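Predicted metal-dependent hydrolase of the TIM-barrel fold (Lactobacillus casei, PDB 2QPX) is probably a hydrolase of the amidohydrolase family, binding two zinc ions in its TIM barrel, with its physiological substrate unknown. Local coordinates at residues Leu15-Cys19 / Val261-Cys265; Tyr85-Phe90 / Pro323-Gly327; Leu288-Leu292 / Phe315-Ala319; Arg312-Ala316 / Ala329-Phe333. All blocks are in the same frame, centred on the assembly; numbering follows the deposited sequence.

Contacts 1 and 3 build the zinc end of the barrel, their centres about 8 Å apart; they share one zinc ion and its water, and His18 O and Asp318 N are probably hydrogen-bonded. Contact 4, centred about 7 Å from contact 3, has Phe315 and Ala316 in common with it and packs the strand at 313-314 and the loop after it against helix 323-342. The same helix enters contact 2 with its first turn, about 18 Å from contact 1 between centres. Along the chain contact 1 closes before contacts 3 and 4 open, whereas contacts 1 and 2 cross. The loop after the strand at 313-314 thus touches strand 14-19, helix 289-292 and helix 323-342, which in turn packs on helix 79-92.

Contact 1 of 4, residues Leu15-Cys19 / Val261-Cys265; sequences LDHHC and VLLHC. With ZN (zinc ion), chain B.
Leu263 reaches from strand 260-264 across the barrel interior to His17 and His18 of strand 14-19. From CB, which lies over one face of its neighbour His264's ring, the chain runs to CG, placed anti to the carbonyl carbon (chi1 -52°), and forks there. CD1 sits over the centre of the His18 imidazole, 3.4 Å from the ring centroid and only 10° off the normal, a clear CH-pi contact. CD2 comes 3.4 Å from His17 CE1 and also touches His18 CB. Val261 CG1 approaches the same His17 CE1, also at 3.4 Å. These residues belong to an amidohydrolase TIM barrel, in which the His-x-His pair ending the first strand supplies metal ligands. His18 NE2 binds one zinc ion at 2.1 Å, and His20, Asp318 and the carboxylated Lys167 complete the protein ligands; His18 ND1 is held by Gln226. His264 serves the second zinc with His228 and Lys167, while its ND1 bonds to Ser287. Its CE1 stands 4.0 Å from His18 CD2, the two rings inclined at 64°. His17 is not a zinc ligand: its ND1 is hydrogen-bonded to Tyr368 OH and its NE2 to Asp285, two bonds that would hold the imidazole's rotation.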
# COMPACT_ATOMS: atom_id res chain seq x y z
N LEU A 15 -19.22 -13.99 16.25
CA LEU A 15 -18.68 -15.35 16.16
C LEU A 15 -17.21 -15.14 15.82
O LEU A 15 -16.89 -14.70 14.72
CB LEU A 15 -19.40 -16.17 15.09
CG LEU A 15 -19.23 -17.69 15.15
CD1 LEU A 15 -20.07 -18.41 14.06
CD2 LEU A 15 -17.72 -18.17 15.12
N ASP A 16 -16.35 -15.42 16.80
CA ASP A 16 -14.91 -15.17 16.62
C ASP A 16 -14.34 -16.41 15.93
O ASP A 16 -14.00 -17.40 16.58
CB ASP A 16 -14.23 -14.94 17.97
CG ASP A 16 -12.86 -14.28 17.85
OD1 ASP A 16 -12.26 -14.33 16.74
OD2 ASP A 16 -12.38 -13.77 18.91
N HIS A 17 -14.20 -16.31 14.61
CA HIS A 17 -13.91 -17.51 13.80
C HIS A 17 -12.44 -17.95 13.84
O HIS A 17 -12.14 -19.05 13.37
CB HIS A 17 -14.41 -17.37 12.34
CG HIS A 17 -13.42 -16.71 11.47
ND1 HIS A 17 -12.60 -17.43 10.62
CD2 HIS A 17 -13.02 -15.41 11.39
CE1 HIS A 17 -11.72 -16.59 10.09
NE2 HIS A 17 -11.96 -15.36 10.52
N HIS A 18 -11.56 -17.11 14.38
CA HIS A 18 -10.17 -17.47 14.54
C HIS A 18 -9.58 -16.78 15.75
O HIS A 18 -9.37 -15.56 15.74
CB HIS A 18 -9.35 -17.11 13.30
CG HIS A 18 -7.90 -17.40 13.49
ND1 HIS A 18 -7.36 -18.65 13.34
CD2 HIS A 18 -6.90 -16.60 13.92
CE1 HIS A 18 -6.07 -18.61 13.62
NE2 HIS A 18 -5.76 -17.38 14.00
N CYS A 19 -9.22 -17.58 16.76
CA CYS A 19 -8.62 -17.06 17.98
C CYS A 19 -7.85 -18.18 18.66
O CYS A 19 -7.65 -19.25 18.09
CB CYS A 19 -9.69 -16.40 18.86
SG CYS A 19 -11.05 -17.53 19.30
N VAL A 261 -10.05 -19.02 3.87
CA VAL A 261 -10.18 -17.82 4.72
C VAL A 261 -8.83 -17.21 4.98
O VAL A 261 -7.94 -17.86 5.53
CB VAL A 261 -10.90 -18.07 6.02
CG1 VAL A 261 -11.28 -16.74 6.68
CG2 VAL A 261 -12.15 -18.93 5.80
N LEU A 262 -8.66 -15.98 4.55
CA LEU A 262 -7.41 -15.23 4.69
C LEU A 262 -7.44 -14.43 5.99
O LEU A 262 -8.22 -13.47 6.10
CB LEU A 262 -7.18 -14.30 3.49
CG LEU A 262 -7.22 -14.93 2.10
CD1 LEU A 262 -6.93 -13.85 1.02
CD2 LEU A 262 -6.29 -16.20 2.00
N LEU A 263 -6.62 -14.85 6.94
CA LEU A 263 -6.59 -14.25 8.28
C LEU A 263 -5.63 -13.06 8.34
O LEU A 263 -4.52 -13.13 7.79
CB LEU A 263 -6.12 -15.28 9.30
CG LEU A 263 -6.80 -16.63 9.35
CD1 LEU A 263 -6.01 -17.55 10.33
CD2 LEU A 263 -8.31 -16.55 9.68
N HIS A 264 -6.09 -11.97 8.98
CA HIS A 264 -5.26 -10.78 9.34
C HIS A 264 -5.02 -9.82 8.20
O HIS A 264 -5.42 -8.64 8.26
CB HIS A 264 -3.88 -11.13 9.95
CG HIS A 264 -3.87 -12.37 10.72
ND1 HIS A 264 -4.80 -12.66 11.70
CD2 HIS A 264 -3.01 -13.42 10.69
CE1 HIS A 264 -4.54 -13.86 12.21
NE2 HIS A 264 -3.45 -14.33 11.62
N CYS A 265 -4.37 -10.34 7.16
CA CYS A 265 -4.14 -9.73 5.86
C CYS A 265 -3.21 -8.56 5.85
O CYS A 265 -2.36 -8.45 4.98
CB CYS A 265 -5.45 -9.39 5.19
SG CYS A 265 -6.48 -10.84 4.91
ZN ZN B . -3.91 -16.84 14.85
O HOH W 1 -2.26 -15.66 14.45

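Contact 2 of 4, residues Tyr85-Phe90 / Pro323-Gly327; sequences YNHRIF and PEMYG
The Tyr326 ring receives Phe90 CZ over one face, 3.5 Å from Tyr326 CG and displaced toward the rim. The two ring planes stand 55° apart, so the pair is oblique. On Tyr85, Ile89 CD1 of the same helix lies over one face near the rim, while the carboxylate of Glu324 comes in at the ring's edge. There Tyr85 OH donates a hydrogen bond of 2.6 Å to Glu324 OE2, meeting that oxygen from above the carboxylate plane, 60° out of it. The glutamate chain bends at chi2, which brings its carboxylate round to the phenol. Arg30 forms a salt bridge to the same OE2, which probably favours the charged carboxylate. Helices 79-92 and 323-342 run side by side in the same direction here, their local axes 9.4 Å apart and only 6° from parallel, two helices packed together on the outside of the TIM barrel. Pro323 of helix 323-342 is a knob in a hole formed by Tyr85, Asn86, Ile89 and Phe90. Its CG meets Tyr85 CE2 at 3.7 Å, and its CB is 3.8 Å from Ile89 CD1. Asn86 OD1 comes down on the pyrrolidine as well, 3.3 Å from Pro323 CB; this buried oxygen has no polar partner in the model, whereas Asn86 ND2 bonds to Tyr82 O. One turn on, Gly327 brings its bare CA to 3.8 Å from Ile89 CG2. Tyr326 OH bonds to the backbone O of His20, a zinc ligand just after strand 14-19.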
# COMPACT_ATOMS: atom_id res chain seq x y z
N TYR A 85 -14.53 -12.25 35.50
CA TYR A 85 -13.84 -11.23 34.68
C TYR A 85 -13.97 -11.52 33.18
O TYR A 85 -14.35 -10.65 32.39
CB TYR A 85 -12.38 -11.17 35.09
CG TYR A 85 -11.59 -10.06 34.43
CD1 TYR A 85 -11.94 -8.72 34.61
CD2 TYR A 85 -10.51 -10.35 33.61
CE1 TYR A 85 -11.23 -7.71 34.01
CE2 TYR A 85 -9.78 -9.32 33.00
CZ TYR A 85 -10.15 -8.00 33.21
OH TYR A 85 -9.46 -6.98 32.59
N ASN A 86 -13.68 -12.76 32.80
CA ASN A 86 -13.91 -13.20 31.41
C ASN A 86 -15.38 -13.01 30.99
O ASN A 86 -15.67 -12.48 29.92
CB ASN A 86 -13.43 -14.63 31.19
CG ASN A 86 -11.93 -14.70 30.97
OD1 ASN A 86 -11.46 -14.56 29.83
ND2 ASN A 86 -11.16 -14.87 32.04
N HIS A 87 -16.32 -13.44 31.84
CA HIS A 87 -17.73 -13.27 31.53
C HIS A 87 -18.08 -11.79 31.28
O HIS A 87 -18.87 -11.48 30.42
CB HIS A 87 -18.62 -13.87 32.63
CG HIS A 87 -18.87 -15.33 32.50
ND1 HIS A 87 -17.86 -16.27 32.50
CD2 HIS A 87 -20.04 -16.03 32.46
CE1 HIS A 87 -18.39 -17.48 32.40
NE2 HIS A 87 -19.71 -17.36 32.38
N ARG A 88 -17.49 -10.90 32.06
CA ARG A 88 -17.79 -9.46 31.91
C ARG A 88 -17.38 -8.94 30.54
O ARG A 88 -18.15 -8.25 29.87
CB ARG A 88 -17.05 -8.63 32.95
CG ARG A 88 -17.56 -8.70 34.33
CD ARG A 88 -16.74 -7.77 35.24
NE ARG A 88 -17.27 -7.82 36.57
CZ ARG A 88 -16.79 -7.12 37.58
NH1 ARG A 88 -15.78 -6.28 37.42
NH2 ARG A 88 -17.37 -7.25 38.76
N ILE A 89 -16.19 -9.35 30.09
CA ILE A 89 -15.66 -8.85 28.82
C ILE A 89 -16.34 -9.51 27.64
O ILE A 89 -16.83 -8.83 26.74
CB ILE A 89 -14.13 -8.98 28.76
CG1 ILE A 89 -13.50 -8.06 29.80
CG2 ILE A 89 -13.55 -8.70 27.32
CD1 ILE A 89 -12.00 -8.24 30.03
N PHE A 90 -16.37 -10.84 27.61
CA PHE A 90 -17.02 -11.54 26.50
C PHE A 90 -18.49 -11.15 26.40
O PHE A 90 -19.01 -10.97 25.30
CB PHE A 90 -16.82 -13.05 26.58
CG PHE A 90 -15.40 -13.48 26.21
CD1 PHE A 90 -15.06 -13.67 24.89
CD2 PHE A 90 -14.42 -13.71 27.19
CE1 PHE A 90 -13.76 -14.04 24.56
CE2 PHE A 90 -13.12 -14.11 26.85
CZ PHE A 90 -12.80 -14.27 25.50
N PRO A 323 -8.50 -11.95 28.23
CA PRO A 323 -9.72 -11.42 27.62
C PRO A 323 -9.63 -10.00 27.11
O PRO A 323 -10.38 -9.64 26.21
CB PRO A 323 -10.77 -11.58 28.72
CG PRO A 323 -9.96 -11.55 30.01
CD PRO A 323 -8.70 -12.31 29.65
N GLU A 324 -8.70 -9.22 27.64
CA GLU A 324 -8.49 -7.86 27.10
C GLU A 324 -8.18 -7.85 25.61
O GLU A 324 -8.57 -6.92 24.90
CB GLU A 324 -7.36 -7.12 27.81
CG GLU A 324 -7.62 -6.79 29.25
CD GLU A 324 -7.26 -7.88 30.27
OE1 GLU A 324 -7.12 -9.06 29.92
OE2 GLU A 324 -7.22 -7.55 31.48
N MSE A 325 -7.44 -8.85 25.13
CA MSE A 325 -7.07 -8.85 23.73
C MSE A 325 -8.31 -9.16 22.89
O MSE A 325 -8.47 -8.61 21.80
CB MSE A 325 -5.95 -9.83 23.45
CG MSE A 325 -5.42 -9.83 22.01
SE MSE A 325 -3.80 -10.85 21.83
CE MSE A 325 -3.54 -10.60 19.89
N TYR A 326 -9.17 -10.08 23.38
CA TYR A 326 -10.43 -10.30 22.72
C TYR A 326 -11.31 -9.04 22.72
O TYR A 326 -11.90 -8.64 21.67
CB TYR A 326 -11.20 -11.42 23.44
CG TYR A 326 -10.72 -12.84 23.11
CD1 TYR A 326 -9.71 -13.46 23.81
CD2 TYR A 326 -11.31 -13.55 22.05
CE1 TYR A 326 -9.30 -14.75 23.48
CE2 TYR A 326 -10.93 -14.84 21.73
CZ TYR A 326 -9.94 -15.43 22.45
OH TYR A 326 -9.60 -16.71 22.11
N GLY A 327 -11.44 -8.43 23.89
CA GLY A 327 -12.26 -7.23 24.03
C GLY A 327 -11.81 -6.08 23.15
O GLY A 327 -12.66 -5.39 22.55

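Contact 3 of 4, residues Leu288-Leu292 / Phe315-Ala319; sequences LLDNL and FASDA. With ZN (zinc ion), chain B.
The backbones draw closest at Leu288 and Asp318, whose CA atoms are 5.4 Å apart: Leu288 occupies the N-cap position of the short helix 289-292, while Asp318 belongs to the irregular loop that follows the barrel strand at 313-314. As in other amidohydrolases of the TIM-barrel fold, this loop carries an aspartate ligand of the metal centre. Two donors converge on Ser317 O. Asn291 ND2 supplies the stronger bond, 2.8 Å long, tilted 31° from the carbonyl plane, and also reaches Met325 O in the next helix; Leu288 N adds a weak one at 3.4 Å. Ser317 OG accepts from Ala319 N to close an ST turn and bonds to Asp16 on strand 14-19, so both the backbone and the side chain of Ser317 fasten the bend before the metal ligand. Asp318 points its carboxylate at the metal because CG lies opposite the backbone N about the CA-CB bond (chi1 -160°), and its two oxygens have different partners. OD1 binds the zinc ion at 2.1 Å. OD2 accepts a 2.7 Å hydrogen bond from the zinc-bound water and rests against Leu288, with Leu288 CD1 at 3.2 Å.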
# COMPACT_ATOMS: atom_id res chain seq x y z
N LEU A 288 -5.90 -9.37 14.40
CA LEU A 288 -4.51 -9.02 14.76
C LEU A 288 -4.14 -7.56 14.51
O LEU A 288 -3.60 -6.90 15.40
CB LEU A 288 -3.51 -10.01 14.11
CG LEU A 288 -2.17 -10.10 14.88
CD1 LEU A 288 -2.35 -10.64 16.35
CD2 LEU A 288 -1.14 -10.96 14.10
N LEU A 289 -4.43 -7.05 13.32
CA LEU A 289 -4.45 -5.62 13.11
C LEU A 289 -5.50 -4.95 14.04
O LEU A 289 -5.17 -3.95 14.69
CB LEU A 289 -4.69 -5.28 11.63
CG LEU A 289 -4.71 -3.78 11.24
CD1 LEU A 289 -6.00 -3.05 11.65
CD2 LEU A 289 -3.49 -2.98 11.74
N ASP A 290 -6.70 -5.55 14.14
CA ASP A 290 -7.78 -4.84 14.72
C ASP A 290 -7.52 -4.52 16.20
O ASP A 290 -7.92 -3.45 16.65
CB ASP A 290 -9.17 -5.47 14.41
CG ASP A 290 -9.36 -6.94 14.80
OD1 ASP A 290 -8.48 -7.56 15.48
OD2 ASP A 290 -10.50 -7.47 14.41
N ASN A 291 -6.83 -5.44 16.91
CA ASN A 291 -6.44 -5.27 18.34
C ASN A 291 -5.01 -4.76 18.54
O ASN A 291 -4.77 -3.93 19.40
CB ASN A 291 -6.66 -6.52 19.20
CG ASN A 291 -6.35 -7.84 18.51
OD1 ASN A 291 -5.67 -7.88 17.48
ND2 ASN A 291 -6.84 -8.97 19.08
N LEU A 292 -4.06 -5.26 17.77
CA LEU A 292 -2.64 -4.87 18.02
C LEU A 292 -2.23 -3.62 17.28
O LEU A 292 -1.16 -3.04 17.55
CB LEU A 292 -1.67 -6.04 17.76
CG LEU A 292 -1.95 -7.36 18.52
CD1 LEU A 292 -0.70 -8.24 18.50
CD2 LEU A 292 -2.42 -7.10 19.94
N PHE A 315 -15.58 -11.01 11.10
CA PHE A 315 -14.95 -10.68 12.38
C PHE A 315 -14.09 -11.85 12.90
O PHE A 315 -14.54 -12.99 12.96
CB PHE A 315 -15.97 -10.38 13.48
CG PHE A 315 -15.34 -10.24 14.83
CD1 PHE A 315 -14.57 -9.13 15.14
CD2 PHE A 315 -15.44 -11.26 15.77
CE1 PHE A 315 -13.94 -9.03 16.35
CE2 PHE A 315 -14.78 -11.17 17.00
CZ PHE A 315 -14.08 -10.06 17.28
N ALA A 316 -12.87 -11.52 13.32
CA ALA A 316 -12.08 -12.35 14.21
C ALA A 316 -11.21 -11.45 15.05
O ALA A 316 -10.92 -10.33 14.66
CB ALA A 316 -11.18 -13.38 13.46
N SER A 317 -10.81 -11.94 16.22
CA SER A 317 -9.86 -11.24 17.08
C SER A 317 -8.40 -11.65 16.89
O SER A 317 -7.49 -10.84 17.08
CB SER A 317 -10.23 -11.46 18.57
OG SER A 317 -10.05 -12.82 18.94
N ASP A 318 -8.17 -12.91 16.53
CA ASP A 318 -6.83 -13.49 16.64
C ASP A 318 -6.26 -13.39 18.06
O ASP A 318 -5.03 -13.46 18.25
CB ASP A 318 -5.81 -12.92 15.60
CG ASP A 318 -4.63 -13.85 15.41
OD1 ASP A 318 -4.82 -15.06 15.50
OD2 ASP A 318 -3.50 -13.41 15.13
N ALA A 319 -7.14 -13.28 19.05
CA ALA A 319 -6.71 -13.02 20.40
C ALA A 319 -6.25 -14.31 21.10
O ALA A 319 -6.79 -15.39 20.85
CB ALA A 319 -7.84 -12.36 21.21
ZN ZN B . -3.91 -16.84 14.85
O HOH W 1 -2.26 -15.66 14.45

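Contact 4 of 4, residues Arg312-Ala316 / Ala329-Phe333; sequences RILFA and AARQF
Phe315 and Phe333 have the nearest CA atoms of this pair of segments, 7.6 Å apart, where the short, weakly bonded strand at 313-314 gives way to loop; Phe333 lies further along the chain, within helix 323-342, which packs beside the strand end. No hydrogen bond links the two segments; the contact is apolar and largely aromatic. Phe315 turns an edge to the face of Phe333 in an offset edge-to-face pair, the centroids 5.4 Å apart and the planes inclined at 60°. The touching corner is Phe315 CD1, which lies over the Phe333 ring and comes 3.6 Å from Phe333 CD2. On Phe333 CG lies opposite the backbone N (chi1 -166°), carrying the ring from the helix to the strand end, where its CZ is 4.1 Å from Leu314 O. The next atom along the same edge of Phe315, CE1, meets the preceding helical turn, 4.1 Å from Ala330 CA, and Ala329 O lies at the ring edge. The ring thus lies close to the helix backbone at Ala329 and Ala330. This is the strand-to-helix packing of a beta/alpha barrel, made by a strand and the helix that follows it. Around the pair, Ile359 of helix 349-367 packs on Phe333, Asp290 of helix 289-292 touches both Ala329 and Phe333, and Leu14 of strand 14-19 lies against Ala330.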
# COMPACT_ATOMS: atom_id res chain seq x y z
N ARG A 312 -18.16 -11.32 2.38
CA ARG A 312 -16.90 -12.09 2.39
C ARG A 312 -15.93 -11.71 3.50
O ARG A 312 -14.95 -12.43 3.71
CB ARG A 312 -16.20 -11.96 1.06
CG ARG A 312 -16.96 -12.62 -0.14
CD ARG A 312 -17.09 -14.13 -0.02
NE ARG A 312 -17.54 -14.65 -1.31
CZ ARG A 312 -16.75 -14.80 -2.37
NH1 ARG A 312 -15.43 -14.67 -2.25
NH2 ARG A 312 -17.28 -15.12 -3.53
N ILE A 313 -16.19 -10.59 4.18
CA ILE A 313 -15.33 -10.12 5.28
C ILE A 313 -15.94 -10.60 6.61
O ILE A 313 -17.15 -10.59 6.79
CB ILE A 313 -14.98 -8.59 5.19
CG1 ILE A 313 -13.79 -8.25 6.13
CG2 ILE A 313 -16.20 -7.73 5.45
CD1 ILE A 313 -13.20 -6.81 5.99
N LEU A 314 -15.08 -11.07 7.51
CA LEU A 314 -15.51 -11.71 8.78
C LEU A 314 -14.89 -10.97 9.96
O LEU A 314 -13.81 -10.41 9.87
CB LEU A 314 -15.00 -13.17 8.86
CG LEU A 314 -15.28 -14.08 7.66
CD1 LEU A 314 -14.65 -15.48 7.86
CD2 LEU A 314 -16.78 -14.18 7.38
N PHE A 315 -15.58 -11.01 11.10
CA PHE A 315 -14.95 -10.68 12.38
C PHE A 315 -14.09 -11.85 12.90
O PHE A 315 -14.54 -12.99 12.96
CB PHE A 315 -15.97 -10.38 13.48
CG PHE A 315 -15.34 -10.24 14.83
CD1 PHE A 315 -14.57 -9.13 15.14
CD2 PHE A 315 -15.44 -11.26 15.77
CE1 PHE A 315 -13.94 -9.03 16.35
CE2 PHE A 315 -14.78 -11.17 17.00
CZ PHE A 315 -14.08 -10.06 17.28
N ALA A 316 -12.87 -11.52 13.32
CA ALA A 316 -12.08 -12.35 14.21
C ALA A 316 -11.21 -11.45 15.05
O ALA A 316 -10.92 -10.33 14.66
CB ALA A 316 -11.18 -13.38 13.46
N ALA A 329 -10.17 -6.14 20.32
CA ALA A 329 -10.50 -6.47 18.94
C ALA A 329 -11.94 -6.16 18.68
O ALA A 329 -12.29 -5.55 17.67
CB ALA A 329 -10.19 -7.99 18.63
N ALA A 330 -12.80 -6.64 19.57
CA ALA A 330 -14.25 -6.40 19.43
C ALA A 330 -14.61 -4.90 19.43
O ALA A 330 -15.40 -4.42 18.60
CB ALA A 330 -15.02 -7.17 20.53
N ARG A 331 -14.02 -4.17 20.36
CA ARG A 331 -14.32 -2.75 20.47
C ARG A 331 -13.88 -2.00 19.22
O ARG A 331 -14.66 -1.20 18.67
CB ARG A 331 -13.68 -2.12 21.70
CG ARG A 331 -14.08 -0.65 21.80
CD ARG A 331 -13.82 -0.09 23.17
NE ARG A 331 -14.81 -0.58 24.13
CZ ARG A 331 -14.68 -0.48 25.45
NH1 ARG A 331 -13.62 0.10 25.98
NH2 ARG A 331 -15.63 -0.95 26.23
N GLN A 332 -12.66 -2.27 18.76
CA GLN A 332 -12.16 -1.51 17.61
C GLN A 332 -12.89 -1.90 16.33
O GLN A 332 -13.15 -1.06 15.46
CB GLN A 332 -10.65 -1.70 17.41
CG GLN A 332 -9.82 -1.23 18.61
CD GLN A 332 -10.13 0.17 19.08
OE1 GLN A 332 -10.93 0.34 19.99
NE2 GLN A 332 -9.58 1.19 18.39
N PHE A 333 -13.21 -3.17 16.17
CA PHE A 333 -13.95 -3.63 15.00
C PHE A 333 -15.39 -3.07 14.99
O PHE A 333 -15.86 -2.58 13.97
CB PHE A 333 -13.93 -5.15 14.93
CG PHE A 333 -14.37 -5.71 13.60
CD1 PHE A 333 -13.47 -5.79 12.53
CD2 PHE A 333 -15.65 -6.15 13.40
CE1 PHE A 333 -13.85 -6.32 11.33
CE2 PHE A 333 -16.04 -6.69 12.18
CZ PHE A 333 -15.15 -6.79 11.15